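Local coordinates for protein kappa-carrageenase (Pseudoalteromonas carrageenovora, PDB 1DYP) that hydrolyses internal beta-1,4 linkages between D-galactose 4-sulfate and 3,6-anhydro-D-galactose in kappa-carrageenan, here as its family 16 glycoside hydrolase catalytic domain, at residues A116-S121 with V133-I138; R92-Y97 with Q224-L229; V140-Q145 with D153-N158; W41-E46 with S86-S91. The protein carries 1 engineered substitution. All blocks are in the same frame, centred on the assembly; numbering follows the deposited sequence.

From the N terminus, contact 4 closes first: 41-46 is joined to 86-91 after 39 intervening residues, most of them strand. The chain continues directly into 92-97, turning a corner there, and opens contact 2, the widest closure, completed 126 residues later by 224-229. Contacts 1 and 3 both nest inside this loop, one after the other. Contact 1 brings 133-138 back beside 116-121, and contact 3 then folds 153-158 against 140-145. No closures cross. Strand 225-233 lies between strands 75-95 and 113-120, so contacts 2 and 4 are tied through it to contact 1, and strands 113-120 and 133-139 carry the connection on to contact 3 and the catalytic residues.

Contact 1. Residues A116-S121 with V133-I138; sequences AFWMYS and VQYSEI
Ser121 and Ser136 meet through two hydrogen bonds of different kinds. Ser121 N donates to Ser136 O (3.0 Å), while Ser136 N reaches the hydroxyl Ser121 OG (3.0 Å) in a nearly straight bond of 169°. That hydroxyl is also held by Arg223. Further along the antiparallel strands, the backbones of selenomethionine Met119 and Ile138 satisfy each other in both directions, Met119 N to Ile138 O and Ile138 N to Met119 O, and their side chains lie side by side.

CG anti to the backbone N (chi1 175°) puts the Tyr135 ring on the side of Tyr120 and Glu137. There its OH donates to Glu137 OE1 (2.6 Å) from above the carboxylate plane and rests on Tyr120 CB (3.3 Å), while Ser121 O meets the ring edge at CE1. The other oxygen, Glu137 OE2, lies 3.6 Å from Trp118 CE3, ring and carboxylate planes 57° apart. A phenylalanine in place of Tyr135 would probably leave Glu137 OE1 without this donor and the carboxylate freer to turn. Tyr120 OH is bound by Glu36 and Lys90, and Trp118 NE1 by Ser230. Glu137 is the nucleophile, the first acid of the Glu-Xaa-Asp-Xaa-Xaa-Glu motif of family 16 glycoside hydrolases.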
loop_
_atom_site.group_PDB
_atom_site.type_symbol
_atom_site.label_atom_id
_atom_site.label_comp_id
_atom_site.label_asym_id
_atom_site.label_seq_id
_atom_site.Cartn_x
_atom_site.Cartn_y
_atom_site.Cartn_z
ATOM N N ALA A 116 0.789 -3.862 3.457
ATOM C CA ALA A 116 0.360 -2.529 3.076
ATOM C C ALA A 116 -1.043 -2.494 2.497
ATOM O O ALA A 116 -1.466 -3.406 1.786
ATOM C CB ALA A 116 1.343 -1.941 2.059
ATOM N N PHE A 117 -1.757 -1.428 2.834
ATOM C CA PHE A 117 -3.096 -1.171 2.335
ATOM C C PHE A 117 -2.916 0.250 1.827
ATOM O O PHE A 117 -2.631 1.169 2.594
ATOM C CB PHE A 117 -4.123 -1.250 3.468
ATOM C CG PHE A 117 -5.522 -0.885 3.055
ATOM C CD1 PHE A 117 -6.017 -1.232 1.799
ATOM C CD2 PHE A 117 -6.356 -0.214 3.939
ATOM C CE1 PHE A 117 -7.323 -0.913 1.430
ATOM C CE2 PHE A 117 -7.663 0.109 3.586
ATOM C CZ PHE A 117 -8.149 -0.241 2.328
ATOM N N TRP A 118 -3.054 0.420 0.521
ATOM C CA TRP A 118 -2.822 1.717 -0.084
ATOM C C TRP A 118 -3.524 1.836 -1.423
ATOM O O TRP A 118 -4.238 0.932 -1.847
ATOM C CB TRP A 118 -1.311 1.903 -0.272
ATOM C CG TRP A 118 -0.658 0.788 -1.061
ATOM C CD1 TRP A 118 -0.707 -0.549 -0.788
ATOM C CD2 TRP A 118 0.138 0.924 -2.245
ATOM N NE1 TRP A 118 0.007 -1.256 -1.728
ATOM C CE2 TRP A 118 0.535 -0.375 -2.635
ATOM C CE3 TRP A 118 0.556 2.016 -3.013
ATOM C CZ2 TRP A 118 1.330 -0.612 -3.761
ATOM C CZ3 TRP A 118 1.351 1.781 -4.136
ATOM C CH2 TRP A 118 1.727 0.475 -4.496
HETATM N N MSE A 119 -3.330 2.970 -2.077
HETATM C CA MSE A 119 -3.920 3.193 -3.385
HETATM C C MSE A 119 -2.986 4.110 -4.152
HETATM O O MSE A 119 -2.356 5.001 -3.576
HETATM C CB MSE A 119 -5.324 3.804 -3.262
HETATM C CG MSE A 119 -5.394 5.149 -2.554
HETATM SE SE MSE A 119 -7.221 5.673 -2.169
HETATM C CE MSE A 119 -7.363 4.896 -0.398
ATOM N N TYR A 120 -2.873 3.876 -5.451
ATOM C CA TYR A 120 -1.987 4.691 -6.255
ATOM C C TYR A 120 -2.499 4.827 -7.668
ATOM O O TYR A 120 -3.232 3.974 -8.167
ATOM C CB TYR A 120 -0.572 4.096 -6.269
ATOM C CG TYR A 120 -0.429 2.766 -6.983
ATOM C CD1 TYR A 120 -1.035 1.609 -6.487
ATOM C CD2 TYR A 120 0.354 2.657 -8.132
ATOM C CE1 TYR A 120 -0.856 0.377 -7.116
ATOM C CE2 TYR A 120 0.537 1.433 -8.769
ATOM C CZ TYR A 120 -0.066 0.298 -8.256
ATOM O OH TYR A 120 0.132 -0.918 -8.880
ATOM N N SER A 121 -2.096 5.917 -8.303
ATOM C CA SER A 121 -2.500 6.205 -9.666
ATOM C C SER A 121 -1.389 5.823 -10.619
ATOM O O SER A 121 -0.309 5.396 -10.211
ATOM C CB SER A 121 -2.768 7.700 -9.823
ATOM O OG SER A 121 -1.549 8.429 -9.754
ATOM N N VAL A 133 -0.107 17.530 -10.886
ATOM C CA VAL A 133 0.213 16.332 -10.124
ATOM C C VAL A 133 0.216 15.166 -11.105
ATOM O O VAL A 133 -0.809 14.850 -11.711
ATOM C CB VAL A 133 -0.828 16.075 -9.018
ATOM C CG1 VAL A 133 -0.553 14.742 -8.342
ATOM C CG2 VAL A 133 -0.783 17.209 -7.995
ATOM N N GLN A 134 1.376 14.539 -11.265
ATOM C CA GLN A 134 1.526 13.426 -12.195
ATOM C C GLN A 134 1.271 12.074 -11.549
ATOM O O GLN A 134 1.030 11.088 -12.241
ATOM C CB GLN A 134 2.939 13.404 -12.781
ATOM C CG GLN A 134 3.428 14.723 -13.346
ATOM C CD GLN A 134 4.734 14.573 -14.107
ATOM O OE1 GLN A 134 5.542 13.691 -13.814
ATOM N NE2 GLN A 134 4.952 15.444 -15.087
ATOM N N TYR A 135 1.339 12.032 -10.224
ATOM C CA TYR A 135 1.158 10.783 -9.495
ATOM C C TYR A 135 0.625 11.035 -8.094
ATOM O O TYR A 135 1.094 11.935 -7.399
ATOM C CB TYR A 135 2.505 10.058 -9.406
ATOM C CG TYR A 135 2.503 8.801 -8.563
ATOM C CD1 TYR A 135 1.859 7.645 -9.004
ATOM C CD2 TYR A 135 3.153 8.766 -7.329
ATOM C CE1 TYR A 135 1.863 6.482 -8.236
ATOM C CE2 TYR A 135 3.162 7.605 -6.552
ATOM C CZ TYR A 135 2.516 6.469 -7.012
ATOM O OH TYR A 135 2.519 5.317 -6.260
ATOM N N SER A 136 -0.358 10.236 -7.688
ATOM C CA SER A 136 -0.952 10.344 -6.358
ATOM C C SER A 136 -0.970 8.971 -5.698
ATOM O O SER A 136 -1.379 7.984 -6.309
ATOM C CB SER A 136 -2.392 10.861 -6.437
ATOM O OG SER A 136 -2.459 12.161 -6.991
ATOM N N GLU A 137 -0.531 8.916 -4.445
ATOM C CA GLU A 137 -0.514 7.667 -3.697
ATOM C C GLU A 137 -0.899 7.926 -2.252
ATOM O O GLU A 137 -0.296 8.765 -1.584
ATOM C CB GLU A 137 0.882 7.038 -3.728
ATOM C CG GLU A 137 0.999 5.738 -2.931
ATOM C CD GLU A 137 2.432 5.250 -2.814
ATOM O OE1 GLU A 137 3.229 5.526 -3.735
ATOM O OE2 GLU A 137 2.765 4.580 -1.813
ATOM N N ILE A 138 -1.920 7.221 -1.781
ATOM C CA ILE A 138 -2.348 7.348 -0.395
ATOM C C ILE A 138 -2.110 5.999 0.263
ATOM O O ILE A 138 -2.647 4.981 -0.170
ATOM C CB ILE A 138 -3.843 7.708 -0.265
ATOM C CG1 ILE A 138 -4.107 9.088 -0.872
ATOM C CG2 ILE A 138 -4.239 7.706 1.216
ATOM C CD1 ILE A 138 -5.561 9.547 -0.784
#

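Contact 2. Residues R92-Y97 with Q224-L229; sequences RATGNY and QMNLTL
Thr94 OG1 donates to Gln224 OE1 over 2.7 Å, arriving in the plane of the amide on a lone pair. Gln224 folds back to offer that oxygen: a turn at chi2 (-66°) places CD back toward Thr94, and the two side chains meet at about a right angle. Beside them the backbones of Gly95 and Met225 form an antiparallel hydrogen-bonded pair, with Met225 N to Gly95 O at 2.8 Å and Gly95 N to Met225 O at 3.1 Å. The pair lies where the end of strand 75-95 meets the start of strand 225-233, at one margin of the family's beta-sandwich of jelly-roll type. The bent tail of Met225, a selenomethionine, brings CE to 3.9 Å from Asn96 CA. Asn96 OD1 accepts Tyr97 N (2.6 Å), and Asn96 ND2 is taken by His222 O. The methyl Thr94 CG2 packs 3.5 Å from Asn226 OD1; ND2 of the same amide donates to Ser91 O.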
loop_
_atom_site.group_PDB
_atom_site.type_symbol
_atom_site.label_atom_id
_atom_site.label_comp_id
_atom_site.label_asym_id
_atom_site.label_seq_id
_atom_site.Cartn_x
_atom_site.Cartn_y
_atom_site.Cartn_z
ATOM N N ARG A 92 -9.116 -3.253 -10.070
ATOM C CA ARG A 92 -9.077 -2.804 -11.450
ATOM C C ARG A 92 -9.768 -1.447 -11.522
ATOM O O ARG A 92 -9.388 -0.586 -12.319
ATOM C CB ARG A 92 -9.755 -3.828 -12.360
ATOM C CG ARG A 92 -9.015 -5.162 -12.390
ATOM C CD ARG A 92 -9.673 -6.160 -13.326
ATOM N NE ARG A 92 -9.120 -7.505 -13.167
ATOM C CZ ARG A 92 -7.903 -7.872 -13.557
ATOM N NH1 ARG A 92 -7.094 -6.999 -14.140
ATOM N NH2 ARG A 92 -7.493 -9.118 -13.361
ATOM N N ALA A 93 -10.770 -1.254 -10.671
ATOM C CA ALA A 93 -11.499 0.007 -10.617
ATOM C C ALA A 93 -10.667 1.050 -9.877
ATOM O O ALA A 93 -9.819 0.711 -9.048
ATOM C CB ALA A 93 -12.832 -0.189 -9.913
ATOM N N THR A 94 -10.917 2.319 -10.176
ATOM C CA THR A 94 -10.189 3.407 -9.539
ATOM C C THR A 94 -11.145 4.384 -8.879
ATOM O O THR A 94 -12.354 4.344 -9.106
ATOM C CB THR A 94 -9.343 4.206 -10.554
ATOM O OG1 THR A 94 -10.213 4.889 -11.465
ATOM C CG2 THR A 94 -8.416 3.283 -11.330
ATOM N N GLY A 95 -10.586 5.262 -8.055
ATOM C CA GLY A 95 -11.385 6.265 -7.382
ATOM C C GLY A 95 -10.489 7.160 -6.551
ATOM O O GLY A 95 -9.262 7.052 -6.614
ATOM N N ASN A 96 -11.097 8.060 -5.789
ATOM C CA ASN A 96 -10.327 8.945 -4.930
ATOM C C ASN A 96 -11.026 9.214 -3.607
ATOM O O ASN A 96 -10.648 8.655 -2.581
ATOM C CB ASN A 96 -9.982 10.272 -5.636
ATOM C CG ASN A 96 -11.130 10.838 -6.457
ATOM O OD1 ASN A 96 -12.302 10.647 -6.140
ATOM N ND2 ASN A 96 -10.785 11.563 -7.519
ATOM N N TYR A 97 -12.057 10.049 -3.625
ATOM C CA TYR A 97 -12.768 10.383 -2.399
ATOM C C TYR A 97 -13.626 9.242 -1.875
ATOM O O TYR A 97 -14.226 8.488 -2.644
ATOM C CB TYR A 97 -13.626 11.629 -2.625
ATOM C CG TYR A 97 -12.890 12.686 -3.408
ATOM C CD1 TYR A 97 -11.599 13.070 -3.049
ATOM C CD2 TYR A 97 -13.452 13.252 -4.550
ATOM C CE1 TYR A 97 -10.878 13.983 -3.812
ATOM C CE2 TYR A 97 -12.741 14.168 -5.322
ATOM C CZ TYR A 97 -11.454 14.525 -4.948
ATOM O OH TYR A 97 -10.727 15.396 -5.725
ATOM N N GLN A 224 -7.106 9.526 -9.901
ATOM C CA GLN A 224 -7.781 8.239 -9.819
ATOM C C GLN A 224 -6.756 7.219 -9.345
ATOM O O GLN A 224 -5.700 7.060 -9.962
ATOM C CB GLN A 224 -8.312 7.845 -11.196
ATOM C CG GLN A 224 -9.498 8.667 -11.660
ATOM C CD GLN A 224 -10.718 8.429 -10.803
ATOM O OE1 GLN A 224 -11.092 7.284 -10.545
ATOM N NE2 GLN A 224 -11.348 9.506 -10.352
HETATM N N MSE A 225 -7.069 6.524 -8.259
HETATM C CA MSE A 225 -6.142 5.553 -7.698
HETATM C C MSE A 225 -6.746 4.166 -7.532
HETATM O O MSE A 225 -7.923 4.026 -7.203
HETATM C CB MSE A 225 -5.641 6.064 -6.345
HETATM C CG MSE A 225 -5.010 7.451 -6.425
HETATM SE SE MSE A 225 -4.660 8.271 -4.704
HETATM C CE MSE A 225 -6.415 9.009 -4.395
ATOM N N ASN A 226 -5.926 3.147 -7.779
ATOM C CA ASN A 226 -6.346 1.755 -7.638
ATOM C C ASN A 226 -6.106 1.316 -6.204
ATOM O O ASN A 226 -5.006 1.475 -5.680
ATOM C CB ASN A 226 -5.551 0.838 -8.575
ATOM C CG ASN A 226 -5.748 1.185 -10.031
ATOM O OD1 ASN A 226 -5.174 2.154 -10.536
ATOM N ND2 ASN A 226 -6.575 0.402 -10.717
ATOM N N LEU A 227 -7.138 0.761 -5.575
ATOM C CA LEU A 227 -7.036 0.304 -4.193
ATOM C C LEU A 227 -6.208 -0.972 -4.160
ATOM O O LEU A 227 -6.506 -1.936 -4.867
ATOM C CB LEU A 227 -8.426 0.050 -3.626
ATOM C CG LEU A 227 -8.474 -0.104 -2.108
ATOM C CD1 LEU A 227 -7.890 1.140 -1.435
ATOM C CD2 LEU A 227 -9.920 -0.321 -1.689
ATOM N N THR A 228 -5.187 -0.984 -3.311
ATOM C CA THR A 228 -4.278 -2.116 -3.265
ATOM C C THR A 228 -3.932 -2.682 -1.890
ATOM O O THR A 228 -3.799 -1.955 -0.909
ATOM C CB THR A 228 -2.961 -1.720 -3.970
ATOM O OG1 THR A 228 -3.270 -1.085 -5.217
ATOM C CG2 THR A 228 -2.087 -2.933 -4.232
ATOM N N LEU A 229 -3.799 -4.002 -1.847
ATOM C CA LEU A 229 -3.394 -4.727 -0.650
ATOM C C LEU A 229 -2.165 -5.487 -1.138
ATOM O O LEU A 229 -2.224 -6.189 -2.148
ATOM C CB LEU A 229 -4.487 -5.701 -0.205
ATOM C CG LEU A 229 -5.737 -5.042 0.389
ATOM C CD1 LEU A 229 -6.925 -5.991 0.309
ATOM C CD2 LEU A 229 -5.453 -4.634 1.827
#

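Contact 3. Residues V140-Q145 with D153-N158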
loop_
_atom_site.group_PDB
_atom_site.type_symbol
_atom_site.label_atom_id
_atom_site.label_comp_id
_atom_site.label_asym_id
_atom_site.label_seq_id
_atom_site.Cartn_x
_atom_site.Cartn_y
_atom_site.Cartn_z
ATOM N N VAL A 140 -2.863 3.876 3.269
ATOM C CA VAL A 140 -3.740 3.782 4.432
ATOM C C VAL A 140 -2.904 3.324 5.614
ATOM O O VAL A 140 -3.009 3.860 6.715
ATOM C CB VAL A 140 -4.894 2.805 4.181
ATOM C CG1 VAL A 140 -5.836 2.800 5.380
ATOM C CG2 VAL A 140 -5.641 3.213 2.919
ATOM N N VAL A 141 -2.071 2.320 5.374
ATOM C CA VAL A 141 -1.163 1.836 6.397
ATOM C C VAL A 141 -0.059 0.995 5.781
ATOM O O VAL A 141 -0.263 0.297 4.789
ATOM C CB VAL A 141 -1.875 0.981 7.488
ATOM C CG1 VAL A 141 -2.405 -0.320 6.893
ATOM C CG2 VAL A 141 -0.896 0.680 8.616
ATOM N N GLU A 142 1.125 1.119 6.362
ATOM C CA GLU A 142 2.278 0.331 5.975
ATOM C C GLU A 142 2.772 -0.152 7.321
ATOM O O GLU A 142 3.216 0.634 8.157
ATOM C CB GLU A 142 3.322 1.181 5.263
ATOM C CG GLU A 142 3.029 1.319 3.782
ATOM C CD GLU A 142 3.952 2.290 3.101
ATOM O OE1 GLU A 142 3.803 3.507 3.338
ATOM O OE2 GLU A 142 4.830 1.841 2.338
ATOM N N LEU A 143 2.646 -1.453 7.543
ATOM C CA LEU A 143 3.044 -2.048 8.803
ATOM C C LEU A 143 4.460 -2.584 8.812
ATOM O O LEU A 143 5.057 -2.856 7.770
ATOM C CB LEU A 143 2.095 -3.198 9.155
ATOM C CG LEU A 143 0.633 -2.851 9.426
ATOM C CD1 LEU A 143 -0.186 -4.133 9.537
ATOM C CD2 LEU A 143 0.536 -2.037 10.706
ATOM N N THR A 144 4.979 -2.716 10.023
ATOM C CA THR A 144 6.287 -3.287 10.278
ATOM C C THR A 144 7.420 -2.968 9.303
ATOM O O THR A 144 8.107 -3.872 8.835
ATOM C CB THR A 144 6.146 -4.830 10.415
ATOM O OG1 THR A 144 5.586 -5.384 9.213
ATOM C CG2 THR A 144 5.215 -5.165 11.574
ATOM N N GLN A 145 7.624 -1.689 8.999
ATOM C CA GLN A 145 8.720 -1.321 8.111
ATOM C C GLN A 145 9.684 -0.362 8.806
ATOM O O GLN A 145 10.574 0.205 8.176
ATOM C CB GLN A 145 8.202 -0.703 6.807
ATOM C CG GLN A 145 7.528 0.648 6.946
ATOM C CD GLN A 145 7.297 1.314 5.599
ATOM O OE1 GLN A 145 7.665 0.773 4.552
ATOM N NE2 GLN A 145 6.692 2.498 5.618
ATOM N N ASP A 153 3.121 3.262 9.681
ATOM C CA ASP A 153 3.166 4.448 8.837
ATOM C C ASP A 153 1.853 4.628 8.076
ATOM O O ASP A 153 1.254 3.667 7.606
ATOM C CB ASP A 153 4.327 4.353 7.856
ATOM C CG ASP A 153 5.655 4.302 8.555
ATOM O OD1 ASP A 153 5.935 5.213 9.362
ATOM O OD2 ASP A 153 6.412 3.353 8.300
ATOM N N HIS A 154 1.405 5.872 7.968
ATOM C CA HIS A 154 0.159 6.219 7.280
ATOM C C HIS A 154 0.609 7.418 6.474
ATOM O O HIS A 154 0.411 8.568 6.865
ATOM C CB HIS A 154 -0.882 6.563 8.342
ATOM C CG HIS A 154 -0.988 5.524 9.419
ATOM N ND1 HIS A 154 -1.805 4.420 9.314
ATOM C CD2 HIS A 154 -0.322 5.376 10.589
ATOM C CE1 HIS A 154 -1.637 3.634 10.365
ATOM N NE2 HIS A 154 -0.738 4.193 11.152
ATOM N N ASP A 155 1.259 7.117 5.353
ATOM C CA ASP A 155 1.856 8.134 4.499
ATOM C C ASP A 155 1.202 8.491 3.163
ATOM O O ASP A 155 0.160 7.950 2.763
ATOM C CB ASP A 155 3.300 7.730 4.214
ATOM C CG ASP A 155 4.114 7.562 5.471
ATOM O OD1 ASP A 155 3.788 8.242 6.466
ATOM O OD2 ASP A 155 5.074 6.766 5.470
ATOM N N LEU A 156 1.863 9.414 2.470
ATOM C CA LEU A 156 1.451 9.906 1.162
ATOM C C LEU A 156 2.685 10.046 0.275
ATOM O O LEU A 156 3.764 10.401 0.749
ATOM C CB LEU A 156 0.799 11.280 1.293
ATOM C CG LEU A 156 -0.473 11.413 2.128
ATOM C CD1 LEU A 156 -0.821 12.887 2.259
ATOM C CD2 LEU A 156 -1.614 10.645 1.472
ATOM N N HIS A 157 2.514 9.756 -1.011
ATOM C CA HIS A 157 3.584 9.891 -1.993
ATOM C C HIS A 157 2.966 10.595 -3.191
ATOM O O HIS A 157 1.781 10.424 -3.468
ATOM C CB HIS A 157 4.109 8.529 -2.455
ATOM C CG HIS A 157 4.790 7.737 -1.384
ATOM N ND1 HIS A 157 4.107 7.143 -0.345
ATOM C CD2 HIS A 157 6.094 7.417 -1.209
ATOM C CE1 HIS A 157 4.961 6.488 0.422
ATOM N NE2 HIS A 157 6.174 6.638 -0.081
ATOM N N ASN A 158 3.761 11.383 -3.902
ATOM C CA ASN A 158 3.245 12.082 -5.069
ATOM C C ASN A 158 4.349 12.706 -5.895
ATOM O O ASN A 158 5.488 12.824 -5.450
ATOM C CB ASN A 158 2.281 13.199 -4.650
ATOM C CG ASN A 158 2.962 14.280 -3.824
ATOM O OD1 ASN A 158 3.257 14.080 -2.652
ATOM N ND2 ASN A 158 3.222 15.432 -4.443
HETATM O O HOH W 1 2.056 4.444 5.044
HETATM O O HOH W 2 5.721 5.033 3.545
HETATM O O HOH W 3 5.990 0.681 9.731
#
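The last acid of the Glu-Xaa-Asp-Xaa-Xaa-Glu motif, the proton donor Glu142, has its backbone held by a single antiparallel bridge to Asp153: Glu142 N donates to Asp153 O (2.8 Å) and Asp153 N to Glu142 O (3.0 Å). Just before it, Val140 and Val141 both face Phe117 as a classic beta bulge. His154, in the loop that follows Asp153, bonds to this bulge, its ND1 donating to Val140 O (2.9 Å) with the oxygen at the ring edge and near the ring plane. Its CE1 packs against Val141 CG2 at 3.5 Å, the two side chains pointing the same way, and Ser152 binds the far nitrogen, NE2.

Beyond the bridge, Gln145 extends from CG onward, and its NE2 donates to Asp153 OD2 (2.8 Å) from above the carboxylate plane. The same oxygen makes a salt bridge with Lys146, while Gln145 OE1 accepts from Arg234, a residue important for substrate recognition. Glu142 OE1 lies 4.1 Å from Asp155 OD2, and the two carboxylates, their planes 84° apart, are linked by a water that donates to both, 2.7 Å from Asp155 OD2. Asp155 OD1 is bound by His179 ND1. A second water donates to Glu142 OE1 (2.6 Å) and accepts from Asp155 N. Nearby, His157 NE2 ligates a cadmium ion. The bulge between Asp139 and Glu142, inside the catalytic motif, marks the beta-bulge type of family 16 active site.

Contact 4. Residues W41-E46 with S86-S91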
loop_
_atom_site.group_PDB
_atom_site.type_symbol
_atom_site.label_atom_id
_atom_site.label_comp_id
_atom_site.label_asym_id
_atom_site.label_seq_id
_atom_site.Cartn_x
_atom_site.Cartn_y
_atom_site.Cartn_z
ATOM N N TRP A 41 11.300 -7.552 -5.633
ATOM C CA TRP A 41 10.590 -8.819 -5.568
ATOM C C TRP A 41 9.672 -8.818 -6.770
ATOM O O TRP A 41 9.590 -7.828 -7.489
ATOM C CB TRP A 41 9.770 -8.912 -4.279
ATOM C CG TRP A 41 8.802 -7.785 -4.111
ATOM C CD1 TRP A 41 7.533 -7.708 -4.610
ATOM C CD2 TRP A 41 9.053 -6.540 -3.455
ATOM N NE1 TRP A 41 6.979 -6.485 -4.307
ATOM C CE2 TRP A 41 7.891 -5.748 -3.598
ATOM C CE3 TRP A 41 10.150 -6.011 -2.759
ATOM C CZ2 TRP A 41 7.795 -4.454 -3.071
ATOM C CZ3 TRP A 41 10.054 -4.722 -2.233
ATOM C CH2 TRP A 41 8.883 -3.960 -2.393
ATOM N N SER A 42 9.000 -9.933 -7.008
ATOM C CA SER A 42 8.073 -10.006 -8.118
ATOM C C SER A 42 6.758 -10.528 -7.582
ATOM O O SER A 42 6.732 -11.343 -6.660
ATOM C CB SER A 42 8.599 -10.938 -9.211
ATOM O OG SER A 42 9.800 -10.433 -9.768
ATOM N N TRP A 43 5.666 -10.037 -8.147
ATOM C CA TRP A 43 4.349 -10.482 -7.734
ATOM C C TRP A 43 4.034 -11.794 -8.433
ATOM O O TRP A 43 4.395 -11.991 -9.593
ATOM C CB TRP A 43 3.286 -9.459 -8.132
ATOM C CG TRP A 43 3.542 -8.082 -7.635
ATOM C CD1 TRP A 43 3.728 -6.965 -8.391
ATOM C CD2 TRP A 43 3.600 -7.659 -6.268
ATOM N NE1 TRP A 43 3.894 -5.867 -7.583
ATOM C CE2 TRP A 43 3.821 -6.265 -6.273
ATOM C CE3 TRP A 43 3.486 -8.323 -5.036
ATOM C CZ2 TRP A 43 3.930 -5.516 -5.095
ATOM C CZ3 TRP A 43 3.594 -7.578 -3.862
ATOM C CH2 TRP A 43 3.814 -6.186 -3.903
ATOM N N LYS A 44 3.366 -12.692 -7.725
ATOM C CA LYS A 44 2.969 -13.964 -8.308
ATOM C C LYS A 44 1.538 -14.238 -7.887
ATOM O O LYS A 44 1.202 -14.163 -6.703
ATOM C CB LYS A 44 3.877 -15.102 -7.838
ATOM C CG LYS A 44 5.319 -14.997 -8.322
ATOM C CD LYS A 44 5.429 -15.097 -9.835
ATOM C CE LYS A 44 6.886 -15.015 -10.276
ATOM N NZ LYS A 44 7.058 -15.151 -11.752
ATOM N N ASN A 45 0.696 -14.535 -8.870
ATOM C CA ASN A 45 -0.707 -14.824 -8.617
ATOM C C ASN A 45 -0.880 -15.898 -7.548
ATOM O O ASN A 45 -1.794 -15.823 -6.730
ATOM C CB ASN A 45 -1.383 -15.273 -9.915
ATOM C CG ASN A 45 -2.820 -15.691 -9.706
ATOM O OD1 ASN A 45 -3.629 -14.930 -9.176
ATOM N ND2 ASN A 45 -3.150 -16.910 -10.123
ATOM N N GLU A 46 0.003 -16.892 -7.546
ATOM C CA GLU A 46 -0.105 -17.968 -6.572
ATOM C C GLU A 46 0.191 -17.525 -5.144
ATOM O O GLU A 46 -0.114 -18.247 -4.191
ATOM C CB GLU A 46 0.805 -19.143 -6.957
ATOM C CG GLU A 46 2.291 -18.920 -6.743
ATOM C CD GLU A 46 3.101 -20.187 -6.977
ATOM O OE1 GLU A 46 3.159 -20.654 -8.133
ATOM O OE2 GLU A 46 3.673 -20.718 -6.003
ATOM N N SER A 86 6.161 -12.061 -3.887
ATOM C CA SER A 86 5.140 -11.723 -2.910
ATOM C C SER A 86 3.753 -11.661 -3.519
ATOM O O SER A 86 3.567 -11.968 -4.698
ATOM C CB SER A 86 5.477 -10.398 -2.228
ATOM O OG SER A 86 4.739 -10.265 -1.027
ATOM N N GLY A 87 2.785 -11.260 -2.702
ATOM C CA GLY A 87 1.408 -11.191 -3.150
ATOM C C GLY A 87 0.817 -9.798 -3.172
ATOM O O GLY A 87 1.173 -8.933 -2.369
ATOM N N VAL A 88 -0.107 -9.596 -4.101
ATOM C CA VAL A 88 -0.774 -8.315 -4.267
ATOM C C VAL A 88 -2.190 -8.505 -4.791
ATOM O O VAL A 88 -2.492 -9.487 -5.477
ATOM C CB VAL A 88 -0.002 -7.413 -5.269
ATOM C CG1 VAL A 88 0.104 -8.114 -6.619
ATOM C CG2 VAL A 88 -0.706 -6.065 -5.423
ATOM N N ALA A 89 -3.058 -7.568 -4.427
ATOM C CA ALA A 89 -4.442 -7.542 -4.886
ATOM C C ALA A 89 -4.669 -6.065 -5.189
ATOM O O ALA A 89 -4.754 -5.242 -4.279
ATOM C CB ALA A 89 -5.390 -8.018 -3.790
ATOM N N LYS A 90 -4.732 -5.733 -6.475
ATOM C CA LYS A 90 -4.919 -4.351 -6.916
ATOM C C LYS A 90 -6.265 -4.233 -7.622
ATOM O O LYS A 90 -6.514 -4.930 -8.604
ATOM C CB LYS A 90 -3.787 -3.973 -7.873
ATOM C CG LYS A 90 -3.852 -2.568 -8.454
ATOM C CD LYS A 90 -2.784 -2.424 -9.535
ATOM C CE LYS A 90 -2.780 -1.054 -10.192
ATOM N NZ LYS A 90 -1.729 -0.999 -11.260
ATOM N N SER A 91 -7.132 -3.353 -7.133
ATOM C CA SER A 91 -8.445 -3.210 -7.751
ATOM C C SER A 91 -8.317 -2.695 -9.171
ATOM O O SER A 91 -7.499 -1.819 -9.455
ATOM C CB SER A 91 -9.344 -2.266 -6.938
ATOM O OG SER A 91 -8.954 -0.908 -7.072
HETATM O O HOH W 4 -0.285 -11.887 -5.762
#
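Val88 lies over one face of the Trp43 indole. Its CB stands 3.8 Å from the centroid of the six-membered ring, 17° off the normal, as a CH-pi contact, and its CG1 reaches Trp43 CD2 at 3.5 Å. Trp41 NE1 lies above the opposite face, 3.2 Å from the ring plane and toward the rim, so that the indole is sandwiched between the two. On the six-membered ring, Trp43 CZ3 approaches Gly87 O (3.2 Å) and Ser86 CB (3.8 Å). An alanine at Trp43 would probably open a gap between Val88 and Trp41 and leave both without the ring surface that they pack on.

Backbone bonds hold this packing in place. Ser86 N donates to Ser42 O (2.9 Å), and Lys44 N to Ser86 O (3.1 Å), almost along the C=O axis, so that Ser86 is bonded to the residues on both sides of Trp43. Past Ser86, a water accepts from Val88 N and donates to Lys44 O. In the next shell, Ser86 OG is bound by Gln231 and Thr59, Trp43 N by Asn37, and Trp41 packs against Leu233 and comes close to Arg234. The Trp43-Ser86 bridge is parallel and adds the short strand 41-43 to the long strand 75-95 within the mainly antiparallel jelly-roll sandwich of family 16 glycoside hydrolases.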